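Local coordinates for protein TCR beta chain (Gallus gallus, PDB 6LIR) that pairs with the TCR alpha chain to form the chicken alpha-beta T-cell receptor, which probably recognises antigen at the T-cell surface, at residues N152-V157 against E200-F205; I116-V121 against Q212-I217; V121-P126 against L139-S144. All coordinates share one frame; numbering follows the deposited sequence.

Contact 1. Residues N152-V157 against E200-F205; sequences NLVWKV and ECIANF
Trp155 sets CG anti to its carbonyl carbon (chi1 -73°), which turns the indole under Cys201 CB, while Cys201 holds SG anti to its backbone N (chi1 173°), sending the sulfur toward Leu153 and the disulfide. This is the disulfide-plus-tryptophan core of an immunoglobulin constant domain: SG bonds Cys141 of the opposing sheet, and CB stands over the six-membered ring of Trp155, 3.9 Å from its centroid and 10° off the normal, a CH-pi contact. The sulfur itself approaches that ring obliquely. Leu153 lies on the same face, its CD1 3.6 Å from Ala203 CB and also touching the sulfur. Six backbone hydrogen bonds fix the antiparallel register, pairing Asn152 with Asn204, Val154 with Ile202 and Lys156 with Glu200; Ile202 N to Val154 O, at 2.8 Å, runs nearly along the C=O axis. The other face is more open to solvent. There Lys156, extended beyond CG, runs at a slant across Ile202 with its CG 3.7 Å from Ile202 CD1, while Lys156 NZ and Glu200 OE1, 5.8 Å apart, are too distant for a salt bridge. Val154 CG2 rests against Ile202 CB at 3.9 Å. On the buried side the indole N-H is satisfied beyond the pair: Trp155 NE1 hydrogen-bonds Ser183 OG.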
loop_
_atom_site.group_PDB
_atom_site.type_symbol
_atom_site.label_atom_id
_atom_site.label_comp_id
_atom_site.label_asym_id
_atom_site.label_seq_id
_atom_site.Cartn_x
_atom_site.Cartn_y
_atom_site.Cartn_z
ATOM N N ASN B 152 -3.157 -10.073 -0.234
ATOM C CA ASN B 152 -2.472 -9.364 -1.304
ATOM C C ASN B 152 -3.031 -9.799 -2.649
ATOM O O ASN B 152 -3.235 -10.992 -2.890
ATOM C CB ASN B 152 -0.965 -9.628 -1.266
ATOM C CG ASN B 152 -0.246 -8.749 -0.269
ATOM O OD1 ASN B 152 0.475 -9.240 0.600
ATOM N ND2 ASN B 152 -0.437 -7.439 -0.387
ATOM N N LEU B 153 -3.261 -8.822 -3.524
ATOM C CA LEU B 153 -3.780 -9.057 -4.866
ATOM C C LEU B 153 -2.828 -8.414 -5.864
ATOM O O LEU B 153 -2.564 -7.211 -5.779
ATOM C CB LEU B 153 -5.190 -8.470 -4.998
ATOM C CG LEU B 153 -6.235 -9.124 -5.899
ATOM C CD1 LEU B 153 -6.454 -10.575 -5.527
ATOM C CD2 LEU B 153 -7.542 -8.346 -5.810
ATOM N N VAL B 154 -2.329 -9.201 -6.820
ATOM C CA VAL B 154 -1.413 -8.689 -7.830
ATOM C C VAL B 154 -1.851 -9.174 -9.203
ATOM O O VAL B 154 -2.606 -10.139 -9.338
ATOM C CB VAL B 154 0.053 -9.106 -7.563
ATOM C CG1 VAL B 154 0.578 -8.442 -6.301
ATOM C CG2 VAL B 154 0.167 -10.620 -7.472
ATOM N N TRP B 155 -1.336 -8.504 -10.230
ATOM C CA TRP B 155 -1.595 -8.872 -11.613
ATOM C C TRP B 155 -0.319 -9.361 -12.284
ATOM O O TRP B 155 0.762 -8.804 -12.066
ATOM C CB TRP B 155 -2.144 -7.682 -12.404
ATOM C CG TRP B 155 -3.554 -7.305 -12.088
ATOM C CD1 TRP B 155 -3.971 -6.380 -11.176
ATOM C CD2 TRP B 155 -4.736 -7.817 -12.711
ATOM N NE1 TRP B 155 -5.343 -6.292 -11.183
ATOM C CE2 TRP B 155 -5.837 -7.165 -12.116
ATOM C CE3 TRP B 155 -4.972 -8.767 -13.711
ATOM C CZ2 TRP B 155 -7.152 -7.433 -12.488
ATOM C CZ3 TRP B 155 -6.279 -9.033 -14.077
ATOM C CH2 TRP B 155 -7.352 -8.367 -13.468
ATOM N N LYS B 156 -0.452 -10.399 -13.107
ATOM C CA LYS B 156 0.552 -10.759 -14.095
ATOM C C LYS B 156 -0.066 -10.695 -15.485
ATOM O O LYS B 156 -1.199 -11.144 -15.686
ATOM C CB LYS B 156 1.122 -12.154 -13.827
ATOM C CG LYS B 156 2.030 -12.222 -12.608
ATOM C CD LYS B 156 2.738 -13.566 -12.515
ATOM C CE LYS B 156 3.699 -13.600 -11.345
ATOM N NZ LYS B 156 4.340 -14.934 -11.185
ATOM N N VAL B 157 0.680 -10.165 -16.449
ATOM C CA VAL B 157 0.271 -10.190 -17.848
ATOM C C VAL B 157 1.301 -11.014 -18.608
ATOM O O VAL B 157 2.466 -10.609 -18.727
ATOM C CB VAL B 157 0.140 -8.780 -18.442
ATOM C CG1 VAL B 157 -0.223 -8.867 -19.914
ATOM C CG2 VAL B 157 -0.907 -7.979 -17.684
ATOM N N GLU B 200 -3.723 -12.206 -15.645
ATOM C CA GLU B 200 -3.722 -13.076 -14.479
ATOM C C GLU B 200 -3.793 -12.230 -13.219
ATOM O O GLU B 200 -2.938 -11.369 -12.987
ATOM C CB GLU B 200 -2.471 -13.953 -14.480
ATOM C CG GLU B 200 -2.237 -14.762 -13.225
ATOM C CD GLU B 200 -1.164 -15.816 -13.433
ATOM O OE1 GLU B 200 -1.009 -16.698 -12.560
ATOM O OE2 GLU B 200 -0.473 -15.756 -14.474
ATOM N N CYS B 201 -4.811 -12.483 -12.409
ATOM C CA CYS B 201 -4.951 -11.880 -11.095
ATOM C C CYS B 201 -4.654 -12.946 -10.057
ATOM O O CYS B 201 -5.251 -14.025 -10.090
ATOM C CB CYS B 201 -6.359 -11.320 -10.890
ATOM S SG CYS B 201 -6.649 -10.730 -9.203
ATOM N N ILE B 202 -3.766 -12.632 -9.117
ATOM C CA ILE B 202 -3.310 -13.593 -8.119
ATOM C C ILE B 202 -3.640 -13.058 -6.733
ATOM O O ILE B 202 -3.332 -11.905 -6.414
ATOM C CB ILE B 202 -1.799 -13.862 -8.245
ATOM C CG1 ILE B 202 -1.459 -14.413 -9.629
ATOM C CG2 ILE B 202 -1.312 -14.804 -7.142
ATOM C CD1 ILE B 202 -0.125 -13.921 -10.154
ATOM N N ALA B 203 -4.218 -13.909 -5.895
ATOM C CA ALA B 203 -4.479 -13.558 -4.509
ATOM C C ALA B 203 -3.548 -14.386 -3.636
ATOM O O ALA B 203 -3.617 -15.618 -3.642
ATOM C CB ALA B 203 -5.941 -13.810 -4.143
ATOM N N ASN B 204 -2.685 -13.708 -2.890
ATOM C CA ASN B 204 -1.755 -14.361 -1.982
ATOM C C ASN B 204 -2.251 -14.162 -0.558
ATOM O O ASN B 204 -2.602 -13.042 -0.171
ATOM C CB ASN B 204 -0.338 -13.808 -2.155
ATOM C CG ASN B 204 0.178 -13.968 -3.574
ATOM O OD1 ASN B 204 0.315 -15.085 -4.073
ATOM N ND2 ASN B 204 0.454 -12.852 -4.237
ATOM N N PHE B 205 -2.275 -15.240 0.215
ATOM C CA PHE B 205 -2.799 -15.195 1.572
ATOM C C PHE B 205 -2.078 -16.255 2.395
ATOM O O PHE B 205 -1.141 -16.903 1.920
ATOM C CB PHE B 205 -4.325 -15.373 1.574
ATOM C CG PHE B 205 -4.797 -16.625 0.889
ATOM C CD1 PHE B 205 -5.014 -16.645 -0.480
ATOM C CD2 PHE B 205 -5.041 -17.778 1.616
ATOM C CE1 PHE B 205 -5.453 -17.797 -1.111
ATOM C CE2 PHE B 205 -5.479 -18.932 0.990
ATOM C CZ PHE B 205 -5.687 -18.939 -0.376
#

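Contact 2. Residues I116-V121 against Q212-I217; sequences IIEPDV and QSIQKI
Val121 meets Ile214 and Lys216 with a different methyl for each, at a place where the two sheets of the immunoglobulin constant-domain sandwich face one another. The anti placement of its CG1 relative to its backbone N (chi1 -176°) directs the methyls to their separate partners: Val121 CG2 lies 4.0 Å from Ile214 CG2, and Val121 CG1 lies 4.0 Å from Lys216 CB. In both pairs the side chains come from the two sheets and overlap flank to flank. No hydrogen bond joins the segments, and the nearest CA atoms, those of Val121 and Lys216, are 6.8 Å apart, too far for paired strands, so it is side chains that bridge the gap. Ile214 also reaches back along 116-121: with chi2 at 174° its extended branch puts CD1 3.4 Å from Pro119 O and 4.1 Å from Pro119 CG. Lys216 bends at chi2 (64°), which lays its chain beside the Val121 carbonyl, CD coming to 3.5 Å from Val121 O.

In the next shell, Phe205 packs on both Pro119 and Ile214, and backbone hydrogen bonds between Ile214 and Ala203 and between Lys216 and Cys201 hold strand 212-217 in its sheet. Glu118 OE2 forms a salt bridge with Lys207. Lys216 NZ makes a long, weak ion pair with OD1 of Asp124 of the TCR alpha chain.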
loop_
_atom_site.group_PDB
_atom_site.type_symbol
_atom_site.label_atom_id
_atom_site.label_comp_id
_atom_site.label_asym_id
_atom_site.label_seq_id
_atom_site.Cartn_x
_atom_site.Cartn_y
_atom_site.Cartn_z
ATOM N N ILE B 116 -9.232 -19.370 9.461
ATOM C CA ILE B 116 -8.874 -18.612 8.268
ATOM C C ILE B 116 -9.716 -19.114 7.106
ATOM O O ILE B 116 -9.816 -20.324 6.875
ATOM C CB ILE B 116 -7.374 -18.755 7.964
ATOM C CG1 ILE B 116 -6.530 -18.133 9.077
ATOM C CG2 ILE B 116 -7.039 -18.138 6.614
ATOM C CD1 ILE B 116 -5.106 -18.651 9.109
ATOM N N ILE B 117 -10.329 -18.192 6.371
ATOM C CA ILE B 117 -11.145 -18.538 5.215
ATOM C C ILE B 117 -10.447 -18.014 3.969
ATOM O O ILE B 117 -10.139 -16.820 3.875
ATOM C CB ILE B 117 -12.568 -17.972 5.336
ATOM C CG1 ILE B 117 -13.181 -18.370 6.682
ATOM C CG2 ILE B 117 -13.429 -18.469 4.191
ATOM C CD1 ILE B 117 -14.228 -17.404 7.184
ATOM N N GLU B 118 -10.198 -18.910 3.017
ATOM C CA GLU B 118 -9.623 -18.517 1.743
ATOM C C GLU B 118 -10.596 -17.623 0.977
ATOM O O GLU B 118 -11.814 -17.725 1.148
ATOM C CB GLU B 118 -9.266 -19.742 0.903
ATOM C CG GLU B 118 -10.438 -20.649 0.562
ATOM C CD GLU B 118 -10.005 -21.888 -0.203
ATOM O OE1 GLU B 118 -10.334 -21.997 -1.407
ATOM O OE2 GLU B 118 -9.328 -22.751 0.401
ATOM N N PRO B 119 -10.085 -16.729 0.140
ATOM C CA PRO B 119 -10.965 -15.868 -0.651
ATOM C C PRO B 119 -11.571 -16.609 -1.833
ATOM O O PRO B 119 -11.040 -17.603 -2.327
ATOM C CB PRO B 119 -10.021 -14.768 -1.139
ATOM C CG PRO B 119 -8.722 -15.494 -1.306
ATOM C CD PRO B 119 -8.663 -16.443 -0.129
ATOM N N ASP B 120 -12.701 -16.083 -2.293
ATOM C CA ASP B 120 -13.190 -16.396 -3.623
ATOM C C ASP B 120 -12.650 -15.325 -4.556
ATOM O O ASP B 120 -12.633 -14.142 -4.209
ATOM C CB ASP B 120 -14.719 -16.413 -3.670
ATOM C CG ASP B 120 -15.319 -17.537 -2.853
ATOM O OD1 ASP B 120 -15.241 -18.704 -3.295
ATOM O OD2 ASP B 120 -15.877 -17.253 -1.772
ATOM N N VAL B 121 -12.211 -15.737 -5.741
ATOM C CA VAL B 121 -11.523 -14.834 -6.653
ATOM C C VAL B 121 -12.169 -14.968 -8.021
ATOM O O VAL B 121 -12.187 -16.061 -8.598
ATOM C CB VAL B 121 -10.017 -15.132 -6.742
ATOM C CG1 VAL B 121 -9.327 -14.095 -7.621
ATOM C CG2 VAL B 121 -9.383 -15.167 -5.354
ATOM N N GLN B 212 -0.292 -19.365 0.697
ATOM C CA GLN B 212 -1.020 -19.964 -0.411
ATOM C C GLN B 212 -1.391 -18.891 -1.421
ATOM O O GLN B 212 -1.397 -17.696 -1.119
ATOM C CB GLN B 212 -2.306 -20.666 0.052
ATOM C CG GLN B 212 -2.109 -21.769 1.064
ATOM C CD GLN B 212 -3.373 -22.582 1.295
ATOM O OE1 GLN B 212 -4.243 -22.669 0.425
ATOM N NE2 GLN B 212 -3.477 -23.185 2.476
ATOM N N SER B 213 -1.735 -19.341 -2.627
ATOM C CA SER B 213 -2.140 -18.447 -3.697
ATOM C C SER B 213 -3.319 -19.052 -4.441
ATOM O O SER B 213 -3.442 -20.274 -4.556
ATOM C CB SER B 213 -1.005 -18.198 -4.702
ATOM O OG SER B 213 0.108 -17.578 -4.091
ATOM N N ILE B 214 -4.178 -18.180 -4.951
ATOM C CA ILE B 214 -5.199 -18.554 -5.917
ATOM C C ILE B 214 -4.962 -17.719 -7.162
ATOM O O ILE B 214 -4.740 -16.506 -7.069
ATOM C CB ILE B 214 -6.619 -18.349 -5.361
ATOM C CG1 ILE B 214 -6.829 -19.234 -4.128
ATOM C CG2 ILE B 214 -7.661 -18.658 -6.424
ATOM C CD1 ILE B 214 -8.148 -19.007 -3.425
ATOM N N GLN B 215 -5.018 -18.358 -8.323
ATOM C CA GLN B 215 -4.734 -17.686 -9.580
ATOM C C GLN B 215 -5.975 -17.740 -10.456
ATOM O O GLN B 215 -6.575 -18.806 -10.630
ATOM C CB GLN B 215 -3.540 -18.335 -10.291
ATOM C CG GLN B 215 -2.253 -18.364 -9.462
ATOM C CD GLN B 215 -2.120 -19.618 -8.607
ATOM O OE1 GLN B 215 -1.575 -19.576 -7.502
ATOM N NE2 GLN B 215 -2.613 -20.741 -9.119
ATOM N N LYS B 216 -6.357 -16.589 -10.994
ATOM C CA LYS B 216 -7.483 -16.480 -11.904
ATOM C C LYS B 216 -6.994 -15.865 -13.202
ATOM O O LYS B 216 -6.178 -14.940 -13.191
ATOM C CB LYS B 216 -8.602 -15.630 -11.297
ATOM C CG LYS B 216 -9.991 -16.091 -11.672
ATOM C CD LYS B 216 -10.283 -17.481 -11.127
ATOM C CE LYS B 216 -11.457 -18.095 -11.868
ATOM N NZ LYS B 216 -12.063 -19.256 -11.167
ATOM N N ILE B 217 -7.503 -16.362 -14.324
ATOM C CA ILE B 217 -7.038 -15.926 -15.632
ATOM C C ILE B 217 -8.234 -15.487 -16.458
ATOM O O ILE B 217 -9.314 -16.081 -16.372
ATOM C CB ILE B 217 -6.275 -17.046 -16.369
ATOM C CG1 ILE B 217 -5.298 -17.758 -15.429
ATOM C CG2 ILE B 217 -5.561 -16.494 -17.596
ATOM C CD1 ILE B 217 -3.976 -17.071 -15.287
#

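Contact 3. Residues V121-P126 against L139-S144; sequences VVIFSP and LVCLAS
Backbone hydrogen bonding joins strand 121-124, at the sheet's edge within this chain, to strand 139-144 as an antiparallel pair in one sheet of the immunoglobulin constant domain, with short-segment axes 4.8 Å apart and directions 160° from each other. Leu142 is gripped twice: Val122 N donates to Leu142 O at 3.1 Å, and Leu142 N returns a bond to Val122 O at 2.9 Å, nearly along the C=O axis. Further on, Phe124 N reaches Val140 O at 2.8 Å with an N-H...O angle of 172°. CA-H...O contacts accompany these bonds, among them Val121 CA to Leu142 O.

Apolar contacts divide between two faces. On the one turned to the opposite sheet, Val121 CG1 approaches Cys141 SG to 3.9 Å, beside the disulfide to Cys201, and Ile123 CG1 lies more loosely against Cys141 CB. On the other, Val122, Phe124, Val140 and Leu142 form an apolar surface that receives the TCR alpha chain: Phe124 packs on Thr121 of that chain and Leu142 on its Trp172. Phe124 and Leu142 extend in the same direction, flank against flank. Separately, Pro126 CG meets Leu139 CD2 at 3.6 Å.

Ring contacts are made at an edge. With Phe124 CG anti to its carbonyl carbon (chi1 -74°), Val140 O and Leu142 CB both sit in the ring plane, Leu142 CB 3.9 Å from Phe124 CE2.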
loop_
_atom_site.group_PDB
_atom_site.type_symbol
_atom_site.label_atom_id
_atom_site.label_comp_id
_atom_site.label_asym_id
_atom_site.label_seq_id
_atom_site.Cartn_x
_atom_site.Cartn_y
_atom_site.Cartn_z
ATOM N N VAL B 121 -12.211 -15.737 -5.741
ATOM C CA VAL B 121 -11.523 -14.834 -6.653
ATOM C C VAL B 121 -12.169 -14.968 -8.021
ATOM O O VAL B 121 -12.187 -16.061 -8.598
ATOM C CB VAL B 121 -10.017 -15.132 -6.742
ATOM C CG1 VAL B 121 -9.327 -14.095 -7.621
ATOM C CG2 VAL B 121 -9.383 -15.167 -5.354
ATOM N N VAL B 122 -12.697 -13.861 -8.536
ATOM C CA VAL B 122 -13.268 -13.810 -9.873
ATOM C C VAL B 122 -12.699 -12.599 -10.595
ATOM O O VAL B 122 -12.357 -11.587 -9.974
ATOM C CB VAL B 122 -14.814 -13.749 -9.840
ATOM C CG1 VAL B 122 -15.379 -14.944 -9.087
ATOM C CG2 VAL B 122 -15.289 -12.449 -9.206
ATOM N N ILE B 123 -12.567 -12.717 -11.911
ATOM C CA ILE B 123 -12.333 -11.571 -12.777
ATOM C C ILE B 123 -13.632 -11.278 -13.510
ATOM O O ILE B 123 -14.267 -12.190 -14.051
ATOM C CB ILE B 123 -11.186 -11.828 -13.767
ATOM C CG1 ILE B 123 -9.884 -12.097 -13.008
ATOM C CG2 ILE B 123 -11.032 -10.643 -14.715
ATOM C CD1 ILE B 123 -8.706 -12.397 -13.908
ATOM N N PHE B 124 -14.009 -10.009 -13.557
ATOM C CA PHE B 124 -15.187 -9.604 -14.300
ATOM C C PHE B 124 -14.804 -9.328 -15.745
ATOM O O PHE B 124 -13.770 -8.711 -16.020
ATOM C CB PHE B 124 -15.837 -8.383 -13.652
ATOM C CG PHE B 124 -16.562 -8.702 -12.374
ATOM C CD1 PHE B 124 -17.916 -8.990 -12.381
ATOM C CD2 PHE B 124 -15.883 -8.735 -11.168
ATOM C CE1 PHE B 124 -18.585 -9.291 -11.208
ATOM C CE2 PHE B 124 -16.545 -9.039 -9.989
ATOM C CZ PHE B 124 -17.897 -9.316 -10.010
ATOM N N SER B 125 -15.619 -9.831 -16.664
ATOM C CA SER B 125 -15.441 -9.500 -18.067
ATOM C C SER B 125 -15.548 -7.989 -18.247
ATOM O O SER B 125 -16.415 -7.351 -17.640
ATOM C CB SER B 125 -16.487 -10.208 -18.930
ATOM O OG SER B 125 -16.616 -11.568 -18.561
ATOM N N PRO B 126 -14.681 -7.381 -19.051
ATOM C CA PRO B 126 -14.756 -5.931 -19.239
ATOM C C PRO B 126 -15.958 -5.559 -20.089
ATOM O O PRO B 126 -16.451 -6.349 -20.898
ATOM C CB PRO B 126 -13.444 -5.596 -19.953
ATOM C CG PRO B 126 -13.084 -6.852 -20.665
ATOM C CD PRO B 126 -13.553 -7.979 -19.785
ATOM N N LEU B 139 -10.347 -4.346 -16.330
ATOM C CA LEU B 139 -10.508 -5.691 -15.803
ATOM C C LEU B 139 -10.554 -5.587 -14.288
ATOM O O LEU B 139 -9.599 -5.104 -13.667
ATOM C CB LEU B 139 -9.362 -6.603 -16.240
ATOM C CG LEU B 139 -9.000 -6.637 -17.724
ATOM C CD1 LEU B 139 -7.811 -7.564 -17.948
ATOM C CD2 LEU B 139 -10.190 -7.083 -18.545
ATOM N N VAL B 140 -11.663 -6.010 -13.697
ATOM C CA VAL B 140 -11.835 -5.938 -12.256
ATOM C C VAL B 140 -11.676 -7.338 -11.687
ATOM O O VAL B 140 -12.446 -8.250 -12.013
ATOM C CB VAL B 140 -13.196 -5.335 -11.887
ATOM C CG1 VAL B 140 -13.282 -5.119 -10.389
ATOM C CG2 VAL B 140 -13.400 -4.023 -12.635
ATOM N N CYS B 141 -10.675 -7.503 -10.835
ATOM C CA CYS B 141 -10.494 -8.720 -10.066
ATOM C C CYS B 141 -11.043 -8.492 -8.669
ATOM O O CYS B 141 -10.676 -7.515 -8.011
ATOM C CB CYS B 141 -9.015 -9.099 -10.009
ATOM S SG CYS B 141 -8.663 -10.570 -9.052
ATOM N N LEU B 142 -11.902 -9.394 -8.211
ATOM C CA LEU B 142 -12.497 -9.283 -6.888
ATOM C C LEU B 142 -12.107 -10.493 -6.054
ATOM O O LEU B 142 -12.360 -11.636 -6.450
ATOM C CB LEU B 142 -14.021 -9.167 -6.978
ATOM C CG LEU B 142 -14.789 -9.276 -5.656
ATOM C CD1 LEU B 142 -14.540 -8.064 -4.767
ATOM C CD2 LEU B 142 -16.284 -9.457 -5.900
ATOM N N ALA B 143 -11.519 -10.242 -4.892
ATOM C CA ALA B 143 -11.314 -11.275 -3.891
ATOM C C ALA B 143 -12.303 -11.014 -2.768
ATOM O O ALA B 143 -12.308 -9.927 -2.183
ATOM C CB ALA B 143 -9.877 -11.270 -3.371
ATOM N N SER B 144 -13.143 -12.003 -2.472
ATOM C CA SER B 144 -14.148 -11.851 -1.434
ATOM C C SER B 144 -14.270 -13.149 -0.654
ATOM O O SER B 144 -13.820 -14.211 -1.093
ATOM C CB SER B 144 -15.509 -11.464 -2.026
ATOM O OG SER B 144 -15.857 -12.330 -3.093
#

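How the contacts relate
Contacts 1 and 3 lie in the constant domain, each pairing two strands of one of its sheets; contact 2 spans between the sheets, tying the loop leading into the domain's first strand, and that strand's start, to its last strand. Their centres are 9 Å (contacts 1 and 2), 11 Å (1 and 3) and 12 Å (2 and 3) apart. Along the chain contact 3 closes before contact 1 opens, and both are nested within the loop closed by contact 2. Val121 is common to contacts 2 and 3, and the Cys141-Cys201 disulfide ties 3 to 1. Contact 3 carries the face packed on the alpha chain, contact 2 reaches that chain through a weak ion pair, and contact 1 is not touched by it.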